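Local coordinates for putative ketosteroid isomerase (Parabacteroides distasonis ATCC 8503, PDB 3KE7), which is of unproven function but is probably a ketosteroid isomerase-like member of the NTF2 clan that may bind or convert a small ligand, at residues I88-F93 with N107-Y112; D40-Y45 with K121-H126. All coordinates share one frame; numbering follows the deposited sequence.

In the fold
Interactions 1 and 2 show how one sheet of the NTF2 clan is assembled from local and distant pieces. Interaction 1 is the hairpin of strands 88-99 and 102-114; interaction 2 sets 43-46 parallel to 120-129, with 75 residues between its segments, interaction 1 among them. Their centres are 10 Å apart. Strands 102-114 and 120-129 are adjacent and join the contacts: V111 O and I123 N probably share a hydrogen bond, as do E110 OE1 and T125 OG1, 2.6 Å apart. Both contacts touch the second subunit, and bicine lies about 7 Å from the F93 side chain and about 5 Å from that of Y45, consistent with one sheet contributing to pocket and dimer interface.

Interaction 1: I88-F93 with N107-Y112; sequences IAVLTF and NCTEVY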
ATOM      1  N   ILE B  88       1.792  10.174  -8.993  1.00  7.88           N
ATOM      2  CA  ILE B  88       1.288   9.211  -8.002  1.00  4.87           C
ATOM      3  C   ILE B  88       0.840   9.948  -6.734  1.00  5.41           C
ATOM      4  O   ILE B  88       1.467  10.936  -6.282  1.00  7.51           O
ATOM      5  CB  ILE B  88       2.381   8.230  -7.611  1.00  6.51           C
ATOM      6  CG1 ILE B  88       2.648   7.269  -8.776  1.00  5.90           C
ATOM      7  CG2 ILE B  88       2.020   7.443  -6.346  1.00  8.01           C
ATOM      8  CD1 ILE B  88       1.565   6.222  -9.010  1.00  8.37           C
ATOM      9  N   ALA B  89      -0.284   9.488  -6.180  1.00  5.81           N
ATOM     10  CA  ALA B  89      -0.714   9.930  -4.859  1.00  6.62           C
ATOM     11  C   ALA B  89      -0.951   8.690  -4.037  1.00  6.95           C
ATOM     12  O   ALA B  89      -1.735   7.818  -4.438  1.00  7.78           O
ATOM     13  CB  ALA B  89      -1.997  10.681  -4.956  1.00  6.74           C
ATOM     14  N   VAL B  90      -0.277   8.598  -2.899  1.00  5.56           N
ATOM     15  CA  VAL B  90      -0.470   7.482  -1.959  1.00  4.61           C
ATOM     16  C   VAL B  90      -1.368   7.970  -0.841  1.00  6.86           C
ATOM     17  O   VAL B  90      -0.976   8.883  -0.102  1.00  6.64           O
ATOM     18  CB  VAL B  90       0.870   6.981  -1.357  1.00  5.71           C
ATOM     19  CG1 VAL B  90       0.644   5.728  -0.451  1.00  7.48           C
ATOM     20  CG2 VAL B  90       1.843   6.617  -2.485  1.00  8.06           C
ATOM     21  N   LEU B  91      -2.575   7.411  -0.752  1.00  5.86           N
ATOM     22  CA  LEU B  91      -3.546   7.745   0.302  1.00  5.42           C
ATOM     23  C   LEU B  91      -3.550   6.660   1.350  1.00  6.71           C
ATOM     24  O   LEU B  91      -3.772   5.480   1.053  1.00  6.73           O
ATOM     25  CB  LEU B  91      -4.937   7.911  -0.302  1.00  5.40           C
ATOM     26  CG  LEU B  91      -6.082   7.983   0.700  1.00  5.79           C
ATOM     27  CD1 LEU B  91      -5.986   9.239   1.609  1.00  6.99           C
ATOM     28  CD2 LEU B  91      -7.432   7.918  -0.047  1.00  7.08           C
ATOM     29  N   THR B  92      -3.287   7.039   2.572  1.00  6.29           N
ATOM     30  CA  THR B  92      -3.334   6.095   3.694  1.00  5.91           C
ATOM     31  C   THR B  92      -4.302   6.630   4.743  1.00  5.91           C
ATOM     32  O   THR B  92      -4.374   7.848   5.007  1.00  6.75           O
ATOM     33  CB  THR B  92      -1.952   5.840   4.330  1.00  6.42           C
ATOM     34  OG1 THR B  92      -1.356   7.088   4.653  1.00  6.37           O
ATOM     35  CG2 THR B  92      -1.033   5.099   3.334  1.00  6.66           C
ATOM     36  N   PHE B  93      -5.062   5.735   5.367  1.00  6.39           N
ATOM     37  CA  PHE B  93      -6.001   6.136   6.379  1.00  5.64           C
ATOM     38  C   PHE B  93      -6.453   4.915   7.186  1.00  6.23           C
ATOM     39  O   PHE B  93      -6.237   3.754   6.772  1.00  5.62           O
ATOM     40  CB  PHE B  93      -7.223   6.858   5.762  1.00  6.65           C
ATOM     41  CG  PHE B  93      -8.022   6.052   4.741  1.00  6.35           C
ATOM     42  CD1 PHE B  93      -7.644   6.045   3.413  1.00  5.33           C
ATOM     43  CD2 PHE B  93      -9.190   5.377   5.104  1.00  6.21           C
ATOM     44  CE1 PHE B  93      -8.371   5.319   2.467  1.00  6.33           C
ATOM     45  CE2 PHE B  93      -9.937   4.674   4.168  1.00  7.22           C
ATOM     46  CZ  PHE B  93      -9.489   4.635   2.840  1.00  7.92           C
ATOM     47  N   ASN B 107      -7.617  -0.568   8.214  1.00  5.67           N
ATOM     48  CA  ASN B 107      -6.418   0.076   7.673  1.00  7.11           C
ATOM     49  C   ASN B 107      -6.601   0.095   6.137  1.00  5.09           C
ATOM     50  O   ASN B 107      -7.102  -0.876   5.552  1.00  6.81           O
ATOM     51  CB  ASN B 107      -5.196  -0.792   7.938  1.00  5.63           C
ATOM     52  CG  ASN B 107      -4.950  -1.065   9.391  1.00  5.08           C
ATOM     53  OD1 ASN B 107      -4.827  -0.139  10.205  1.00  6.41           O
ATOM     54  ND2 ASN B 107      -4.799  -2.355   9.731  1.00  6.95           N
ATOM     55  N   CYS B 108      -6.153   1.158   5.494  1.00  4.81           N
ATOM     56  CA  CYS B 108      -6.204   1.234   4.048  1.00  5.79           C
ATOM     57  C   CYS B 108      -5.045   1.996   3.425  1.00  4.28           C
ATOM     58  O   CYS B 108      -4.730   3.124   3.859  1.00  5.44           O
ATOM     59  CB  CYS B 108      -7.514   1.866   3.589  1.00  6.13           C
ATOM     60  SG  CYS B 108      -7.770   1.803   1.774  1.00  8.42           S
ATOM     61  N   THR B 109      -4.467   1.393   2.389  1.00  6.13           N
ATOM     62  CA  THR B 109      -3.561   2.066   1.498  1.00  5.10           C
ATOM     63  C   THR B 109      -4.151   2.035   0.088  1.00  4.80           C
ATOM     64  O   THR B 109      -4.393   0.939  -0.458  1.00  6.41           O
ATOM     65  CB  THR B 109      -2.208   1.401   1.450  1.00  6.62           C
ATOM     66  OG1 THR B 109      -1.681   1.311   2.768  1.00  6.90           O
ATOM     67  CG2 THR B 109      -1.226   2.173   0.518  1.00  5.69           C
ATOM     68  N   GLU B 110      -4.316   3.186  -0.526  1.00  5.11           N
ATOM     69  CA  GLU B 110      -4.698   3.306  -1.917  1.00  5.06           C
ATOM     70  C   GLU B 110      -3.549   4.003  -2.640  1.00  6.66           C
ATOM     71  O   GLU B 110      -2.977   4.986  -2.102  1.00  9.67           O
ATOM     72  CB  GLU B 110      -5.967   4.167  -2.112  1.00  7.36           C
ATOM     73  CG  GLU B 110      -7.165   3.751  -1.370  1.00  5.19           C
ATOM     74  CD  GLU B 110      -7.914   2.619  -2.032  1.00  6.84           C
ATOM     75  OE1 GLU B 110      -7.331   1.967  -2.911  1.00  9.50           O
ATOM     76  OE2 GLU B 110      -9.117   2.385  -1.675  1.00  7.15           O
ATOM     77  N   VAL B 111      -3.170   3.509  -3.816  1.00  4.94           N
ATOM     78  CA  VAL B 111      -2.241   4.241  -4.662  1.00  4.54           C
ATOM     79  C   VAL B 111      -3.025   4.665  -5.920  1.00  5.78           C
ATOM     80  O   VAL B 111      -3.549   3.829  -6.625  1.00  6.41           O
ATOM     81  CB  VAL B 111      -1.044   3.439  -5.061  1.00  6.53           C
ATOM     82  CG1 VAL B 111      -0.119   4.326  -5.919  1.00  7.91           C
ATOM     83  CG2 VAL B 111      -0.278   2.931  -3.810  1.00  8.72           C
ATOM     84  N   TYR B 112      -3.086   5.989  -6.165  1.00  4.63           N
ATOM     85  CA  TYR B 112      -3.713   6.587  -7.327  1.00  5.26           C
ATOM     86  C   TYR B 112      -2.639   7.090  -8.284  1.00  5.96           C
ATOM     87  O   TYR B 112      -1.577   7.583  -7.846  1.00  6.76           O
ATOM     88  CB  TYR B 112      -4.559   7.815  -6.926  1.00  6.97           C
ATOM     89  CG  TYR B 112      -5.899   7.551  -6.259  1.00  5.66           C
ATOM     90  CD1 TYR B 112      -5.980   7.157  -4.947  1.00  6.00           C
ATOM     91  CD2 TYR B 112      -7.081   7.773  -6.950  1.00  6.18           C
ATOM     92  CE1 TYR B 112      -7.188   7.016  -4.304  1.00  6.58           C
ATOM     93  CE2 TYR B 112      -8.306   7.591  -6.344  1.00  7.03           C
ATOM     94  CZ  TYR B 112      -8.353   7.209  -5.015  1.00  7.54           C
ATOM     95  OH  TYR B 112      -9.592   7.067  -4.384  1.00  7.64           O
TER
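C108 lies against one face of the F93 ring. Its CB stands 3.7 Å from the ring centroid in a CH-pi contact, offset toward the rim, while SG meets the ring obliquely, 3.5 Å from F93 CZ. F93 CG sits between its own backbone N and carbonyl carbon (chi1 59°), and the ring leans over the neighbouring strand; E110 CG approaches its edge. On the sheet face that carries F93, L91 and Y112, L91 CD2 comes obliquely to the Y112 ring, and helix 15-28 packs on the same row. On the other face V90 CG1 lies alongside T109 CG2, and V111 CG1 meets I88 CG2 at 3.8 Å.

The segments belong to the antiparallel beta hairpin of strands 88-99 and 102-114, their axes 4.7 Å apart at closest approach. A89, L91 and F93 make hydrogen-bonded pairs with Y112, E110 and C108, each through two backbone bonds; the Y112 N to A89 O bond, at 2.9 Å, is nearly straight (172°). V90 and T92 form the non-hydrogen-bonded pairs with V111 and T109.

At the polar edge, T92 CG2 touches T109 OG1 at 3.9 Å, and that hydroxyl hydrogen-bonds to Q124 and H126 of the second subunit. Y112 OH bonds to E23.

Interaction 2: D40-Y45 with K121-H126; sequences DTDVIY and KIIQTH
The D40 carboxylate lies against the base of the K121 side chain, OD2 3.8 Å from K121 CB, and the two side chains cross at about a right angle. The lysine amino group turns away, NZ hydrogen-bonding with E37 O, while D40 OD2 forms a salt bridge with R113, which D42 OD1 also engages. The other carboxylate oxygen, D40 OD1, accepts a hydrogen bond from T41 N at 2.9 Å. An alanine in place of D40 would probably leave R113 without one of its carboxylate partners and T41 N without this acceptor.

Three backbone hydrogen bonds join the segments. D40 N reaches I122 O at 2.8 Å, nearly straight at 170°, before the chain turns its corner in a type I beta turn from D40 to V43. Beyond the turn the strands run parallel: I44 N binds I123 O at 3.1 Å from above the carbonyl plane, and T125 N returns to I44 O at 2.9 Å. On its other side, strand 120-129 carries a classic beta bulge against strand 102-114, I123 and Q124 both facing V111.

Apolar contacts are few: V43 CG2, anti to its backbone N, comes within 4.3 Å of I122 CG2, and I123 CG2 approaches D40 CB. T125 CG2 meets the Y45 ring obliquely, 3.7 Å from Y45 CD2; Y45 OH hydrogen-bonds to D47, and bicine is bound about 5 Å from this side chain.

T92 of the second subunit packs against I44 and Q124. Strand 43-46 lies between 120-129 and the short strand 54-55, helix 57-65 packs on V43 and Y45 through L60, and strand 102-114 flanks I122 and I123.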
ATOM      1  N   ASP B  40      -7.677   1.333 -12.370  1.00  8.44           N
ATOM      2  CA  ASP B  40      -7.066   1.142 -13.658  1.00  7.35           C
ATOM      3  C   ASP B  40      -6.856  -0.331 -14.005  1.00  5.84           C
ATOM      4  O   ASP B  40      -6.978  -1.246 -13.199  1.00  7.71           O
ATOM      5  CB  ASP B  40      -5.738   1.889 -13.753  1.00  9.45           C
ATOM      6  CG  ASP B  40      -5.606   2.683 -15.003  1.00 13.61           C
ATOM      7  OD1 ASP B  40      -6.243   2.275 -16.034  1.00 16.91           O
ATOM      8  OD2 ASP B  40      -4.826   3.686 -14.992  1.00 14.20           O
ATOM      9  N   THR B  41      -6.514  -0.554 -15.270  1.00  7.12           N
ATOM     10  CA  THR B  41      -6.394  -1.906 -15.798  0.50  5.91           C
ATOM     11  C   THR B  41      -5.389  -2.794 -15.054  1.00  7.25           C
ATOM     12  O   THR B  41      -5.585  -4.001 -14.998  1.00  8.25           O
ATOM     13  CB  THR B  41      -6.078  -1.925 -17.317  0.50  6.54           C
ATOM     14  OG1 THR B  41      -4.850  -1.212 -17.587  0.50  7.79           O
ATOM     15  CG2 THR B  41      -7.236  -1.333 -18.088  0.50 10.52           C
ATOM     16  N   ASP B  42      -4.352  -2.183 -14.496  1.00  7.47           N
ATOM     17  CA  ASP B  42      -3.245  -2.876 -13.823  1.00  5.56           C
ATOM     18  C   ASP B  42      -3.400  -2.903 -12.319  1.00  6.50           C
ATOM     19  O   ASP B  42      -2.425  -3.184 -11.599  1.00  7.59           O
ATOM     20  CB  ASP B  42      -1.918  -2.245 -14.237  1.00  7.50           C
ATOM     21  CG  ASP B  42      -1.818  -0.797 -13.869  1.00 13.42           C
ATOM     22  OD1 ASP B  42      -2.822  -0.015 -13.994  1.00 11.41           O
ATOM     23  OD2 ASP B  42      -0.670  -0.389 -13.506  1.00 13.24           O
ATOM     24  N   VAL B  43      -4.609  -2.717 -11.824  1.00  5.33           N
ATOM     25  CA  VAL B  43      -4.817  -2.629 -10.397  1.00  5.67           C
ATOM     26  C   VAL B  43      -4.453  -3.946  -9.679  1.00  6.02           C
ATOM     27  O   VAL B  43      -4.701  -5.033 -10.176  1.00  6.10           O
ATOM     28  CB  VAL B  43      -6.280  -2.219 -10.113  1.00  6.84           C
ATOM     29  CG1 VAL B  43      -7.287  -3.348 -10.603  1.00  7.03           C
ATOM     30  CG2 VAL B  43      -6.491  -1.885  -8.649  1.00  7.18           C
ATOM     31  N   ILE B  44      -3.877  -3.797  -8.503  1.00  6.36           N
ATOM     32  CA  ILE B  44      -3.589  -4.873  -7.590  1.00  5.23           C
ATOM     33  C   ILE B  44      -4.424  -4.591  -6.347  1.00  5.73           C
ATOM     34  O   ILE B  44      -4.450  -3.486  -5.843  1.00  6.35           O
ATOM     35  CB  ILE B  44      -2.082  -4.911  -7.215  1.00  5.73           C
ATOM     36  CG1 ILE B  44      -1.186  -5.056  -8.438  1.00  7.45           C
ATOM     37  CG2 ILE B  44      -1.797  -5.995  -6.168  1.00  6.82           C
ATOM     38  CD1 ILE B  44      -1.374  -6.268  -9.188  1.00 10.20           C
ATOM     39  N   TYR B  45      -5.036  -5.620  -5.785  1.00  5.18           N
ATOM     40  CA  TYR B  45      -5.948  -5.466  -4.647  1.00  5.52           C
ATOM     41  C   TYR B  45      -5.795  -6.583  -3.609  1.00  5.62           C
ATOM     42  O   TYR B  45      -5.674  -7.778  -3.943  1.00  5.66           O
ATOM     43  CB  TYR B  45      -7.397  -5.528  -5.197  1.00  5.93           C
ATOM     44  CG  TYR B  45      -8.520  -5.491  -4.166  1.00  5.15           C
ATOM     45  CD1 TYR B  45      -8.888  -6.636  -3.510  1.00  6.75           C
ATOM     46  CD2 TYR B  45      -9.260  -4.306  -3.898  1.00  7.03           C
ATOM     47  CE1 TYR B  45      -9.882  -6.638  -2.589  1.00  5.82           C
ATOM     48  CE2 TYR B  45     -10.271  -4.307  -2.991  1.00  7.03           C
ATOM     49  CZ  TYR B  45     -10.559  -5.488  -2.301  1.00  6.19           C
ATOM     50  OH  TYR B  45     -11.599  -5.497  -1.374  1.00  6.51           O
ATOM     51  N   LYS B 121      -6.608   7.416 -11.174  1.00  8.67           N
ATOM     52  CA  LYS B 121      -7.158   6.087 -11.073  1.00  7.28           C
ATOM     53  C   LYS B 121      -6.379   5.269 -10.062  1.00  4.98           C
ATOM     54  O   LYS B 121      -5.167   5.394  -9.954  1.00  6.78           O
ATOM     55  CB  LYS B 121      -7.061   5.415 -12.414  1.00  9.54           C
ATOM     56  CG  LYS B 121      -7.661   6.166 -13.583  1.00 11.56           C
ATOM     57  CD  LYS B 121      -9.117   6.309 -13.473  1.00 14.11           C
ATOM     58  CE  LYS B 121      -9.851   5.087 -13.756  1.00 17.87           C
ATOM     59  NZ  LYS B 121     -11.188   5.553 -14.368  1.00 22.75           N
ATOM     60  N   ILE B 122      -7.096   4.372  -9.376  1.00  5.38           N
ATOM     61  CA  ILE B 122      -6.491   3.498  -8.398  1.00  6.34           C
ATOM     62  C   ILE B 122      -5.726   2.360  -9.121  1.00  6.16           C
ATOM     63  O   ILE B 122      -6.272   1.638  -9.958  1.00  6.35           O
ATOM     64  CB  ILE B 122      -7.544   2.904  -7.441  1.00  4.66           C
ATOM     65  CG1 ILE B 122      -8.157   4.021  -6.601  1.00  7.55           C
ATOM     66  CG2 ILE B 122      -6.927   1.828  -6.527  1.00  5.74           C
ATOM     67  CD1 ILE B 122      -9.369   3.563  -5.778  1.00  6.68           C
ATOM     68  N   ILE B 123      -4.446   2.229  -8.759  1.00  6.41           N
ATOM     69  CA  ILE B 123      -3.596   1.170  -9.247  1.00  5.05           C
ATOM     70  C   ILE B 123      -3.259   0.144  -8.156  1.00  6.62           C
ATOM     71  O   ILE B 123      -2.794  -0.929  -8.466  1.00  5.84           O
ATOM     72  CB  ILE B 123      -2.309   1.663  -9.919  1.00  4.95           C
ATOM     73  CG1 ILE B 123      -1.368   2.329  -8.949  1.00  6.95           C
ATOM     74  CG2 ILE B 123      -2.700   2.659 -11.024  1.00  9.39           C
ATOM     75  CD1 ILE B 123       0.061   2.516  -9.530  1.00  7.20           C
ATOM     76  N   GLN B 124      -3.535   0.453  -6.911  1.00  6.06           N
ATOM     77  CA  GLN B 124      -3.310  -0.501  -5.825  1.00  5.18           C
ATOM     78  C   GLN B 124      -4.212  -0.193  -4.663  1.00  5.70           C
ATOM     79  O   GLN B 124      -4.334   0.960  -4.258  1.00  5.87           O
ATOM     80  CB  GLN B 124      -1.841  -0.456  -5.358  1.00  6.45           C
ATOM     81  CG  GLN B 124      -1.449  -1.552  -4.376  1.00  7.66           C
ATOM     82  CD  GLN B 124      -1.864  -1.384  -2.919  1.00  6.28           C
ATOM     83  OE1 GLN B 124      -1.835  -2.356  -2.201  1.00  8.94           O
ATOM     84  NE2 GLN B 124      -2.240  -0.128  -2.483  1.00  7.13           N
ATOM     85  N   THR B 125      -4.794  -1.240  -4.076  1.00  4.89           N
ATOM     86  CA  THR B 125      -5.666  -1.122  -2.914  1.00  4.95           C
ATOM     87  C   THR B 125      -5.268  -2.205  -1.929  1.00  4.10           C
ATOM     88  O   THR B 125      -5.111  -3.391  -2.305  1.00  5.33           O
ATOM     89  CB  THR B 125      -7.141  -1.340  -3.294  1.00  4.73           C
ATOM     90  OG1 THR B 125      -7.540  -0.319  -4.212  1.00  5.92           O
ATOM     91  CG2 THR B 125      -8.006  -1.390  -2.078  1.00  5.19           C
ATOM     92  N   HIS B 126      -5.089  -1.821  -0.674  1.00  5.19           N
ATOM     93  CA  HIS B 126      -4.814  -2.761   0.408  1.00  5.74           C
ATOM     94  C   HIS B 126      -5.696  -2.403   1.591  1.00  4.93           C
ATOM     95  O   HIS B 126      -5.486  -1.389   2.250  1.00  6.16           O
ATOM     96  CB  HIS B 126      -3.327  -2.716   0.821  1.00  6.16           C
ATOM     97  CG  HIS B 126      -2.871  -3.882   1.672  1.00  5.62           C
ATOM     98  ND1 HIS B 126      -1.572  -4.372   1.599  1.00  5.20           N
ATOM     99  CD2 HIS B 126      -3.488  -4.589   2.659  1.00  7.10           C
ATOM    100  CE1 HIS B 126      -1.435  -5.341   2.505  1.00  4.80           C
ATOM    101  NE2 HIS B 126      -2.590  -5.533   3.113  1.00  5.57           N
TER